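Local structure of purine nucleoside phosphorylase (Schistosoma mansoni, 5KO5) at residues A[167-170]-A[171-174]. The protein catalyses the reversible phosphorolysis of purine nucleosides, probably such as inosine and guanosine, to the free base and ribose 1-phosphate. Sequence-based numbering, arbitrary orientation.
Sequences AYDR and LLQQ
An aspartate N-cap opens helix 170-182: D169, the last residue before the first turn, turns its carboxylate forward onto the backbone amide of L172. OD2 of D169 accepts from L172 N at 2.9 Å, with 147° at the hydrogen, using the anti lone pair that faces away from OD1. The short aspartate side chain suits the place, since with CG anti to the backbone N (chi1 -172°) the carboxylate reaches over the start of the helix. A water accepts from L171 N and gives a weak bond to D169 OD1, so a second first-turn amide is also served. The side chains of D169 and L172 cross at about a right angle, L172 CG 3.4 Å from D169 OD2 and L172 CD1 3.9 Å from D169 CB; the buried isobutyl group of L172 continues onto L238 of strand 236-246.

Main-chain bonds then set the helical repeat, Q173 N giving to D169 O at 3.2 Å and Q174 N to R170 O at 2.9 Å. The extended side chain of Q173 runs back along the turn and brings NE2 3.0 Å from Y168 O, a weak, bent bond (121°), with another weak one to D169 O. The Q173 amide suits the place as a donor near two carbonyls. The buried ring of Y168 packs against strands 131-139 and 236-246, its OH bonded to H137 ND1, while R170 reaches D254 of the second subunit in a salt bridge. The carboxylate, probably ionised, accepts one amide directly and a water held by a second, at the positive end of the helix dipole, an arrangement that would stabilise both the charge and the first turn.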
loop_
_atom_site.group_PDB
_atom_site.type_symbol
_atom_site.label_atom_id
_atom_site.label_comp_id
_atom_site.label_asym_id
_atom_site.label_seq_id
_atom_site.Cartn_x
_atom_site.Cartn_y
_atom_site.Cartn_z
ATOM N N ALA A 167 19.220 -1.684 10.578
ATOM C CA ALA A 167 18.065 -2.022 11.402
ATOM C C ALA A 167 18.230 -3.379 12.068
ATOM O O ALA A 167 17.780 -3.567 13.203
ATOM C CB ALA A 167 16.803 -2.009 10.546
ATOM N N TYR A 168 18.879 -4.324 11.391
ATOM C CA TYR A 168 19.105 -5.677 11.904
ATOM C C TYR A 168 20.582 -5.799 12.266
ATOM O O TYR A 168 21.435 -6.001 11.397
ATOM C CB TYR A 168 18.688 -6.703 10.855
ATOM C CG TYR A 168 17.246 -6.540 10.447
ATOM C CD1 TYR A 168 16.231 -7.123 11.200
ATOM C CD2 TYR A 168 16.882 -5.774 9.342
ATOM C CE1 TYR A 168 14.896 -6.972 10.863
ATOM C CE2 TYR A 168 15.540 -5.616 8.998
ATOM C CZ TYR A 168 14.551 -6.214 9.768
ATOM O OH TYR A 168 13.223 -6.073 9.436
ATOM N N ASP A 169 20.880 -5.686 13.560
ATOM C CA ASP A 169 22.259 -5.619 14.035
ATOM C C ASP A 169 23.077 -6.834 13.597
ATOM O O ASP A 169 22.679 -7.983 13.802
ATOM C CB ASP A 169 22.241 -5.511 15.559
ATOM C CG ASP A 169 23.609 -5.249 16.144
ATOM O OD1 ASP A 169 24.004 -4.067 16.229
ATOM O OD2 ASP A 169 24.293 -6.222 16.512
ATOM N N ARG A 170 24.243 -6.571 12.998
ATOM C CA ARG A 170 25.068 -7.659 12.481
ATOM C C ARG A 170 25.659 -8.498 13.605
ATOM O O ARG A 170 25.673 -9.732 13.523
ATOM C CB ARG A 170 26.175 -7.098 11.593
ATOM C CG ARG A 170 25.794 -6.973 10.130
ATOM C CD ARG A 170 25.846 -5.532 9.662
ATOM N NE ARG A 170 25.825 -5.442 8.205
ATOM C CZ ARG A 170 26.866 -5.087 7.462
ATOM N NH1 ARG A 170 28.019 -4.770 8.038
ATOM N NH2 ARG A 170 26.754 -5.040 6.141
ATOM N N LEU A 171 26.137 -7.851 14.669
ATOM C CA LEU A 171 26.742 -8.593 15.770
ATOM C C LEU A 171 25.738 -9.529 16.427
ATOM O O LEU A 171 26.093 -10.636 16.843
ATOM C CB LEU A 171 27.331 -7.629 16.794
ATOM C CG LEU A 171 28.584 -6.883 16.338
ATOM C CD1 LEU A 171 29.100 -5.969 17.442
ATOM C CD2 LEU A 171 29.657 -7.864 15.897
ATOM N N LEU A 172 24.480 -9.106 16.532
ATOM C CA LEU A 172 23.479 -9.980 17.131
ATOM C C LEU A 172 23.194 -11.186 16.246
ATOM O O LEU A 172 22.987 -12.298 16.751
ATOM C CB LEU A 172 22.196 -9.201 17.409
ATOM C CG LEU A 172 22.241 -8.091 18.452
ATOM C CD1 LEU A 172 20.857 -7.471 18.621
ATOM C CD2 LEU A 172 22.748 -8.617 19.767
ATOM N N GLN A 173 23.145 -10.983 14.924
ATOM C CA GLN A 173 23.010 -12.116 14.012
ATOM C C GLN A 173 24.183 -13.075 14.171
ATOM O O GLN A 173 23.997 -14.296 14.198
ATOM C CB GLN A 173 22.941 -11.626 12.566
ATOM C CG GLN A 173 21.693 -10.837 12.207
ATOM C CD GLN A 173 21.781 -10.268 10.806
ATOM O OE1 GLN A 173 22.018 -10.997 9.840
ATOM N NE2 GLN A 173 21.613 -8.957 10.685
ATOM N N GLN A 174 25.399 -12.534 14.298
ATOM C CA GLN A 174 26.577 -13.382 14.444
ATOM C C GLN A 174 26.533 -14.171 15.747
ATOM O O GLN A 174 26.887 -15.355 15.770
ATOM C CB GLN A 174 27.836 -12.524 14.362
ATOM C CG GLN A 174 28.044 -11.883 13.000
ATOM C CD GLN A 174 29.183 -10.877 12.980
ATOM O OE1 GLN A 174 29.996 -10.820 13.902
ATOM N NE2 GLN A 174 29.241 -10.075 11.924
HETATM O O HOH W 1 26.751 -4.759 14.501
#